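Local coordinates for NikO protein (Streptomyces tendae, PDB 4FQD), which acts as an enolpyruvyl transferase essential in nikkomycin biosynthesis and belongs to the MurA subfamily of the EPSP synthase family, at residues A[44-49]-A[87-92]; A[120-126]-A[161-167]; A[203-208]-A[245-251]. The protein carries 4 engineered substitutions. All coordinates share one frame; numbering follows the deposited sequence.

Interaction 1: A[44-49]-A[87-92]; sequences AATASA and VDASAW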
loop_
_atom_site.group_PDB
_atom_site.type_symbol
_atom_site.label_atom_id
_atom_site.label_comp_id
_atom_site.label_asym_id
_atom_site.label_seq_id
_atom_site.Cartn_x
_atom_site.Cartn_y
_atom_site.Cartn_z
ATOM N N ALA A 44 9.560 28.777 20.023
ATOM C CA ALA A 44 9.967 30.129 20.386
ATOM C C ALA A 44 9.028 30.732 21.425
ATOM O O ALA A 44 9.439 31.546 22.251
ATOM C CB ALA A 44 10.025 31.012 19.149
ATOM N N ALA A 45 7.764 30.321 21.380
ATOM C CA ALA A 45 6.749 30.843 22.288
ATOM C C ALA A 45 7.000 30.416 23.731
ATOM O O ALA A 45 6.480 31.027 24.666
ATOM C CB ALA A 45 5.365 30.405 21.839
ATOM N N THR A 46 7.795 29.366 23.905
ATOM C CA THR A 46 8.102 28.852 25.234
ATOM C C THR A 46 9.347 29.515 25.809
ATOM O O THR A 46 9.615 29.420 27.007
ATOM C CB THR A 46 8.347 27.332 25.199
ATOM O OG1 THR A 46 9.612 27.066 24.581
ATOM C CG2 THR A 46 7.246 26.626 24.424
ATOM N N ALA A 47 10.103 30.193 24.951
ATOM C CA ALA A 47 11.413 30.711 25.331
ATOM C C ALA A 47 11.396 32.178 25.756
ATOM O O ALA A 47 10.379 32.862 25.644
ATOM C CB ALA A 47 12.409 30.504 24.199
ATOM N N SER A 48 12.540 32.644 26.247
ATOM C CA SER A 48 12.715 34.037 26.635
ATOM C C SER A 48 13.832 34.653 25.806
ATOM O O SER A 48 14.547 35.541 26.269
ATOM C CB SER A 48 13.062 34.139 28.121
ATOM O OG SER A 48 12.131 33.427 28.917
ATOM N N ALA A 49 13.978 34.171 24.578
ATOM C CA ALA A 49 15.042 34.625 23.694
ATOM C C ALA A 49 14.509 34.884 22.289
ATOM O O ALA A 49 13.570 34.222 21.848
ATOM C CB ALA A 49 16.160 33.598 23.652
ATOM N N VAL A 87 10.860 36.652 16.083
ATOM C CA VAL A 87 9.922 36.621 17.200
ATOM C C VAL A 87 10.659 36.595 18.535
ATOM O O VAL A 87 11.824 36.205 18.605
ATOM C CB VAL A 87 8.991 35.396 17.120
ATOM C CG1 VAL A 87 8.103 35.479 15.885
ATOM C CG2 VAL A 87 9.806 34.113 17.117
ATOM N N ASP A 88 9.972 37.018 19.592
ATOM C CA ASP A 88 10.538 37.011 20.936
ATOM C C ASP A 88 9.414 36.948 21.966
ATOM O O ASP A 88 8.609 37.872 22.077
ATOM C CB ASP A 88 11.397 38.256 21.168
ATOM C CG ASP A 88 12.338 38.107 22.353
ATOM O OD1 ASP A 88 12.115 37.206 23.189
ATOM O OD2 ASP A 88 13.304 38.893 22.447
ATOM N N ALA A 89 9.368 35.853 22.717
ATOM C CA ALA A 89 8.297 35.637 23.685
ATOM C C ALA A 89 8.712 36.022 25.101
ATOM O O ALA A 89 8.123 35.553 26.073
ATOM C CB ALA A 89 7.836 34.187 23.643
ATOM N N SER A 90 9.723 36.878 25.212
ATOM C CA SER A 90 10.226 37.305 26.515
ATOM C C SER A 90 9.171 38.057 27.320
ATOM O O SER A 90 8.944 37.757 28.493
ATOM C CB SER A 90 11.469 38.182 26.348
ATOM O OG SER A 90 12.484 37.500 25.633
ATOM N N ALA A 91 8.526 39.030 26.685
ATOM C CA ALA A 91 7.550 39.875 27.366
ATOM C C ALA A 91 6.123 39.351 27.224
ATOM O O ALA A 91 5.161 40.106 27.368
ATOM C CB ALA A 91 7.643 41.306 26.856
ATOM N N TRP A 92 5.995 38.059 26.943
ATOM C CA TRP A 92 4.689 37.422 26.818
ATOM C C TRP A 92 3.974 37.441 28.167
ATOM O O TRP A 92 4.402 36.779 29.112
ATOM C CB TRP A 92 4.854 35.980 26.335
ATOM C CG TRP A 92 3.609 35.375 25.758
ATOM C CD1 TRP A 92 2.411 35.203 26.387
ATOM C CD2 TRP A 92 3.449 34.838 24.438
ATOM N NE1 TRP A 92 1.511 34.606 25.537
ATOM C CE2 TRP A 92 2.125 34.370 24.335
ATOM C CE3 TRP A 92 4.297 34.715 23.332
ATOM C CZ2 TRP A 92 1.627 33.787 23.171
ATOM C CZ3 TRP A 92 3.801 34.134 22.177
ATOM C CH2 TRP A 92 2.478 33.679 22.106
HETATM O O HOH W 1 10.883 33.721 22.082
#
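Ser48 and Ser90 bring the two backbones closest, with CA atoms 4.1 Å apart, and each segment folds through a type I beta turn, from Ala44 to Ala47 and from Ala89 to Trp92. Ala89 points its methyl into the first turn, where Ala89 CB lies 3.4 Å from Ala44 O and also touches the carbonyl oxygens of Ala45 and Ala47. A single water ties the backbones together: it donates to Ala44 O at 2.6 Å and to Ala49 O at 2.7 Å, and accepts from Ala89 N at 2.7 Å. Ala44 O is therefore gripped twice, since Ala47 N also reaches it within the turn. On one flank Ala44 CB meets Val87 CG2 at 3.7 Å. On another, Trp92 CG is anti to the backbone N (chi1 -161°), which carries Trp92 CZ3 to 4.1 Å from Ala45 CB, an oblique approach to the ring. Asp88 forms an Asx turn, with OD1 taking the N-H of Ser90 from above the carboxylate plane, 45° out of it. Ser90 OG donates to the same oxygen, a bond modelled so short that its length is doubtful. Ser90 OG also lies 2.9 Å from Ser48 O.

In the inverse beta/alpha barrel of this family, the contact lies where helix 34-44 gives way to strand 50-54 and where strand 84-88 ends. Those two strands are antiparallel neighbours in one mixed sheet, with a backbone bond between Val87 and Val51. Phe69 of helix 60-71 packs edge-to-face with Trp92, while Arg118 of helix 112-118 hydrogen-bonds to Ala47 O.

Interaction 2: A[120-126]-A[161-167]; sequences GVARLSA and GSVDLTA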
loop_
_atom_site.group_PDB
_atom_site.type_symbol
_atom_site.label_atom_id
_atom_site.label_comp_id
_atom_site.label_asym_id
_atom_site.label_seq_id
_atom_site.Cartn_x
_atom_site.Cartn_y
_atom_site.Cartn_z
ATOM N N GLY A 120 -0.071 28.976 33.540
ATOM C CA GLY A 120 -0.741 27.953 34.319
ATOM C C GLY A 120 -2.128 27.653 33.783
ATOM O O GLY A 120 -2.723 26.625 34.107
ATOM N N VAL A 121 -2.641 28.559 32.957
ATOM C CA VAL A 121 -3.960 28.402 32.359
ATOM C C VAL A 121 -3.929 28.710 30.868
ATOM O O VAL A 121 -3.079 29.466 30.396
ATOM C CB VAL A 121 -5.007 29.308 33.039
ATOM C CG1 VAL A 121 -5.427 28.729 34.380
ATOM C CG2 VAL A 121 -4.463 30.717 33.203
ATOM N N ALA A 122 -4.863 28.114 30.132
ATOM C CA ALA A 122 -4.980 28.334 28.697
ATOM C C ALA A 122 -6.364 27.920 28.213
ATOM O O ALA A 122 -6.879 26.872 28.605
ATOM C CB ALA A 122 -3.904 27.563 27.949
ATOM N N ARG A 123 -6.965 28.745 27.363
ATOM C CA ARG A 123 -8.282 28.442 26.820
ATOM C C ARG A 123 -8.179 27.980 25.372
ATOM O O ARG A 123 -7.560 28.642 24.542
ATOM C CB ARG A 123 -9.204 29.658 26.920
ATOM C CG ARG A 123 -10.651 29.366 26.551
ATOM C CD ARG A 123 -11.537 30.581 26.769
ATOM N NE ARG A 123 -12.954 30.234 26.735
ATOM C CZ ARG A 123 -13.684 29.961 27.813
ATOM N NH1 ARG A 123 -13.135 29.998 29.019
ATOM N NH2 ARG A 123 -14.967 29.654 27.683
ATOM N N LEU A 124 -8.787 26.835 25.078
ATOM C CA LEU A 124 -8.785 26.301 23.724
ATOM C C LEU A 124 -10.119 26.576 23.039
ATOM O O LEU A 124 -11.061 25.792 23.152
ATOM C CB LEU A 124 -8.488 24.801 23.738
ATOM C CG LEU A 124 -8.308 24.151 22.368
ATOM C CD1 LEU A 124 -7.329 24.958 21.535
ATOM C CD2 LEU A 124 -7.833 22.715 22.516
ATOM N N SER A 125 -10.187 27.699 22.330
ATOM C CA SER A 125 -11.418 28.129 21.674
ATOM C C SER A 125 -11.846 27.172 20.568
ATOM O O SER A 125 -11.016 26.488 19.969
ATOM C CB SER A 125 -11.250 29.541 21.107
ATOM O OG SER A 125 -10.914 30.463 22.130
ATOM N N ALA A 126 -13.147 27.133 20.302
ATOM C CA ALA A 126 -13.698 26.260 19.271
ATOM C C ALA A 126 -14.263 27.067 18.106
ATOM O O ALA A 126 -13.521 27.711 17.365
ATOM C CB ALA A 126 -14.772 25.358 19.860
ATOM N N GLY A 161 -17.896 24.209 23.142
ATOM C CA GLY A 161 -16.885 23.242 22.757
ATOM C C GLY A 161 -15.480 23.680 23.120
ATOM O O GLY A 161 -14.511 22.968 22.853
ATOM N N SER A 162 -15.368 24.855 23.730
ATOM C CA SER A 162 -14.073 25.371 24.156
ATOM C C SER A 162 -13.561 24.611 25.375
ATOM O O SER A 162 -14.344 24.078 26.159
ATOM C CB SER A 162 -14.162 26.865 24.467
ATOM O OG SER A 162 -14.547 27.600 23.319
ATOM N N VAL A 163 -12.241 24.561 25.525
ATOM C CA VAL A 163 -11.629 23.844 26.636
ATOM C C VAL A 163 -10.701 24.753 27.436
ATOM O O VAL A 163 -9.891 25.483 26.868
ATOM C CB VAL A 163 -10.827 22.620 26.147
ATOM C CG1 VAL A 163 -10.384 21.771 27.328
ATOM C CG2 VAL A 163 -11.654 21.789 25.178
ATOM N N ASP A 164 -10.832 24.706 28.758
ATOM C CA ASP A 164 -9.957 25.460 29.645
ATOM C C ASP A 164 -8.879 24.552 30.223
ATOM O O ASP A 164 -9.184 23.557 30.881
ATOM C CB ASP A 164 -10.763 26.101 30.777
ATOM C CG ASP A 164 -11.659 27.223 30.292
ATOM O OD1 ASP A 164 -11.249 27.951 29.365
ATOM O OD2 ASP A 164 -12.772 27.378 30.837
ATOM N N LEU A 165 -7.619 24.894 29.975
ATOM C CA LEU A 165 -6.506 24.096 30.474
ATOM C C LEU A 165 -5.957 24.676 31.774
ATOM O O LEU A 165 -5.834 25.891 31.917
ATOM C CB LEU A 165 -5.392 23.998 29.429
ATOM C CG LEU A 165 -5.769 23.520 28.024
ATOM C CD1 LEU A 165 -4.522 23.155 27.235
ATOM C CD2 LEU A 165 -6.733 22.347 28.072
ATOM N N THR A 166 -5.634 23.799 32.720
ATOM C CA THR A 166 -5.055 24.214 33.993
ATOM C C THR A 166 -3.908 23.295 34.399
ATOM O O THR A 166 -3.965 22.084 34.180
ATOM C CB THR A 166 -6.105 24.234 35.123
ATOM O OG1 THR A 166 -6.884 23.030 35.076
ATOM C CG2 THR A 166 -7.029 25.429 34.976
ATOM N N ALA A 167 -2.869 23.875 34.991
ATOM C CA ALA A 167 -1.710 23.108 35.429
ATOM C C ALA A 167 -0.913 23.854 36.494
ATOM O O ALA A 167 -0.168 24.784 36.184
ATOM C CB ALA A 167 -0.820 22.770 34.243
#
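Arg123 CG is anti to the backbone N (chi1 -172°) and the chain runs extended to NE, lying beside Asp164, whose CG is anti to its carbonyl carbon (chi1 -70°). Both belong to an antiparallel three-stranded sheet, in which strand 121-124 is outermost and 163-166 lies between it and strand 154-157. The two side chains point the same way and NH1 of Arg123 closes a salt bridge to Asp164 OD1 at 2.8 Å. The groups are not coplanar: guanidinium and carboxylate are turned 56° against each other. Contact extends back along the chain, Arg123 CG lying 3.2 Å from the same Asp164 OD1.

Pairs alternate along the strands: Ala122 with Leu165 and Leu124 with Val163 are hydrogen-bonded pairs, whereas Val121 with Thr166 and Arg123 with Asp164 are non-hydrogen-bonded. Ala122 N reaches Leu165 O at 3.0 Å, and Val163 N reaches Leu124 O at 2.9 Å. The return bonds, from Leu165 N and from Leu124 N, are modelled very short, and their lengths are doubtful although both are nearly straight. Beyond the strand, Ala167 N donates to Gly120 O.

The two faces differ in character. Ala122, Leu124, Val163 and Leu165 send buried apolar groups to one side, with Leu124 CB 4.0 Å from Val163 CB; Leu145 of helix 142-149 and Leu115 and Leu112 of helix 112-118 pack on this face. Val121, Arg123, Asp164 and Thr166 occupy the other. Gly161 and Ser162 form a G1 beta bulge facing Thr158, and Ser162 OG, bonded to Asp160 OD1, also receives a weak bond from Ala126 N at 3.4 Å.

Interaction 3: A[203-208]-A[245-251]; sequences GAVTHG and IHGRGPE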
loop_
_atom_site.group_PDB
_atom_site.type_symbol
_atom_site.label_atom_id
_atom_site.label_comp_id
_atom_site.label_asym_id
_atom_site.label_seq_id
_atom_site.Cartn_x
_atom_site.Cartn_y
_atom_site.Cartn_z
ATOM N N GLY A 203 7.754 18.507 27.160
ATOM C CA GLY A 203 8.939 17.954 27.791
ATOM C C GLY A 203 9.992 19.003 28.089
ATOM O O GLY A 203 10.728 18.891 29.069
ATOM N N ALA A 204 10.057 20.028 27.247
ATOM C CA ALA A 204 11.060 21.079 27.394
ATOM C C ALA A 204 10.677 22.101 28.462
ATOM O O ALA A 204 11.545 22.708 29.090
ATOM C CB ALA A 204 11.307 21.767 26.060
ATOM N N VAL A 205 9.376 22.289 28.663
ATOM C CA VAL A 205 8.890 23.255 29.643
ATOM C C VAL A 205 8.540 22.583 30.967
ATOM O O VAL A 205 7.862 23.169 31.812
ATOM C CB VAL A 205 7.657 24.020 29.122
ATOM C CG1 VAL A 205 8.029 24.865 27.913
ATOM C CG2 VAL A 205 6.534 23.052 28.780
ATOM N N THR A 206 9.011 21.354 31.141
ATOM C CA THR A 206 8.742 20.587 32.351
ATOM C C THR A 206 10.039 20.239 33.075
ATOM O O THR A 206 11.034 19.887 32.445
ATOM C CB THR A 206 7.982 19.285 32.021
ATOM O OG1 THR A 206 6.725 19.607 31.412
ATOM C CG2 THR A 206 7.735 18.460 33.275
ATOM N N HIS A 207 10.027 20.349 34.400
ATOM C CA HIS A 207 11.163 19.928 35.210
ATOM C C HIS A 207 11.179 18.411 35.350
ATOM O O HIS A 207 10.297 17.830 35.981
ATOM C CB HIS A 207 11.097 20.571 36.596
ATOM C CG HIS A 207 11.203 22.061 36.573
ATOM N ND1 HIS A 207 10.914 22.849 37.670
ATOM C CD2 HIS A 207 11.568 22.917 35.590
ATOM C CE1 HIS A 207 11.096 24.115 37.364
ATOM N NE2 HIS A 207 11.494 24.187 36.101
ATOM N N GLY A 208 12.181 17.770 34.759
ATOM C CA GLY A 208 12.303 16.327 34.848
ATOM C C GLY A 208 12.634 15.675 33.520
ATOM O O GLY A 208 12.663 16.335 32.481
ATOM N N ILE A 245 14.201 13.885 26.757
ATOM C CA ILE A 245 14.259 15.317 27.021
ATOM C C ILE A 245 14.514 15.592 28.497
ATOM O O ILE A 245 13.622 15.432 29.331
ATOM C CB ILE A 245 12.955 16.034 26.613
ATOM C CG1 ILE A 245 12.580 15.706 25.167
ATOM C CG2 ILE A 245 13.089 17.538 26.817
ATOM C CD1 ILE A 245 11.479 14.675 25.042
ATOM N N HIS A 246 15.735 16.002 28.817
ATOM C CA HIS A 246 16.063 16.395 30.179
ATOM C C HIS A 246 15.580 17.820 30.413
ATOM O O HIS A 246 16.355 18.773 30.340
ATOM C CB HIS A 246 17.566 16.280 30.425
ATOM C CG HIS A 246 18.118 14.918 30.144
ATOM N ND1 HIS A 246 17.893 13.839 30.972
ATOM C CD2 HIS A 246 18.880 14.457 29.125
ATOM C CE1 HIS A 246 18.496 12.773 30.476
ATOM N NE2 HIS A 246 19.102 13.120 29.357
ATOM N N GLY A 247 14.287 17.952 30.686
ATOM C CA GLY A 247 13.659 19.254 30.817
ATOM C C GLY A 247 14.075 20.022 32.056
ATOM O O GLY A 247 14.121 19.476 33.157
ATOM N N ARG A 248 14.372 21.302 31.866
ATOM C CA ARG A 248 14.761 22.178 32.962
ATOM C C ARG A 248 13.848 23.399 33.032
ATOM O O ARG A 248 14.230 24.446 33.554
ATOM C CB ARG A 248 16.220 22.607 32.812
ATOM C CG ARG A 248 17.194 21.782 33.631
ATOM C CD ARG A 248 18.560 21.690 32.966
ATOM N NE ARG A 248 18.993 22.960 32.390
ATOM C CZ ARG A 248 19.132 23.180 31.087
ATOM N NH1 ARG A 248 18.876 22.214 30.215
ATOM N NH2 ARG A 248 19.531 24.368 30.654
ATOM N N GLY A 249 12.639 23.252 32.499
ATOM C CA GLY A 249 11.653 24.316 32.532
ATOM C C GLY A 249 11.886 25.384 31.484
ATOM O O GLY A 249 12.892 25.355 30.775
ATOM N N PRO A 250 10.949 26.337 31.379
ATOM C CA PRO A 250 11.028 27.446 30.422
ATOM C C PRO A 250 12.200 28.376 30.721
ATOM O O PRO A 250 12.647 29.101 29.833
ATOM C CB PRO A 250 9.705 28.193 30.641
ATOM C CG PRO A 250 8.806 27.208 31.309
ATOM C CD PRO A 250 9.700 26.368 32.157
ATOM N N GLU A 251 12.688 28.350 31.957
ATOM C CA GLU A 251 13.789 29.217 32.364
ATOM C C GLU A 251 15.121 28.783 31.753
ATOM O O GLU A 251 16.100 29.527 31.794
ATOM C CB GLU A 251 13.903 29.280 33.893
ATOM C CG GLU A 251 14.173 27.942 34.571
ATOM C CD GLU A 251 12.903 27.179 34.903
ATOM O OE1 GLU A 251 11.825 27.563 34.404
ATOM O OE2 GLU A 251 12.983 26.199 35.674
HETATM O O HOH W 2 14.262 22.324 29.074
#
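Ala204 O accepts a hydrogen bond of 2.7 Å from a water that in turn accepts from Arg248 N at 3.0 Å, so the end of helix 192-204 is bridged to segment 245-251. A direct link follows where Gly208 and Gly247 form an antiparallel hydrogen-bonded pair: Gly208 N donates to Gly247 O at 3.0 Å, while Gly247 N donates to Gly208 O at 2.9 Å. Having no side chain, Gly247 lets carbonyl oxygens crowd its CA, with Gly203 O 3.4 Å from Gly247 CA and Thr206 O closer still, both as CA-H...O contacts.

This is the helix-to-strand end of a beta-alpha-beta crossover in the inverse beta/alpha barrel, which joins the parallel neighbours 174-176 and 209-213: after helix 192-204 the chain turns a corner at Gly208 and enters strand 209-213, the antiparallel neighbour of 242-248. Ile245 CG2 packs on Gly203 O at 3.5 Å, and Val205 and Pro250 cross at about a right angle.

At the exposed end, His207 NE2 donates to Glu251 OE2 on its syn side, a His-carboxylate hydrogen bond of doubtful length. The acceptor is tilted 27° from the ring plane, and ring and carboxylate planes stand 87° apart. Glu251 bends at chi2 (-88°) to bring its carboxylate back to the imidazole. His207 CD2 meets Gly249 N at 3.3 Å, in the ring plane.

How the interactions relate
All three contacts lie on the same side of the chain's centre and follow one another in series along the sequence. Interactions 1 and 3 touch directly, with centres 15 Å apart: Thr46 CB meets Val205 CG1 at 3.7 Å, and Thr46 O lies 3.8 Å from Pro250 CB. Interaction 2 stands apart, its centre about 20 Å from that of interaction 1 and 21 Å from that of interaction 3, with nearest atoms about 8 and 9 Å away. Helix 112-118 nevertheless reaches all three: Ala114 and Arg118 meet 44-49, Leu112 and Leu115 pack on the sheet of interaction 2 and Val116 on Ala167 beyond it, and Ser117 OG makes a weak hydrogen bond to Val205 O.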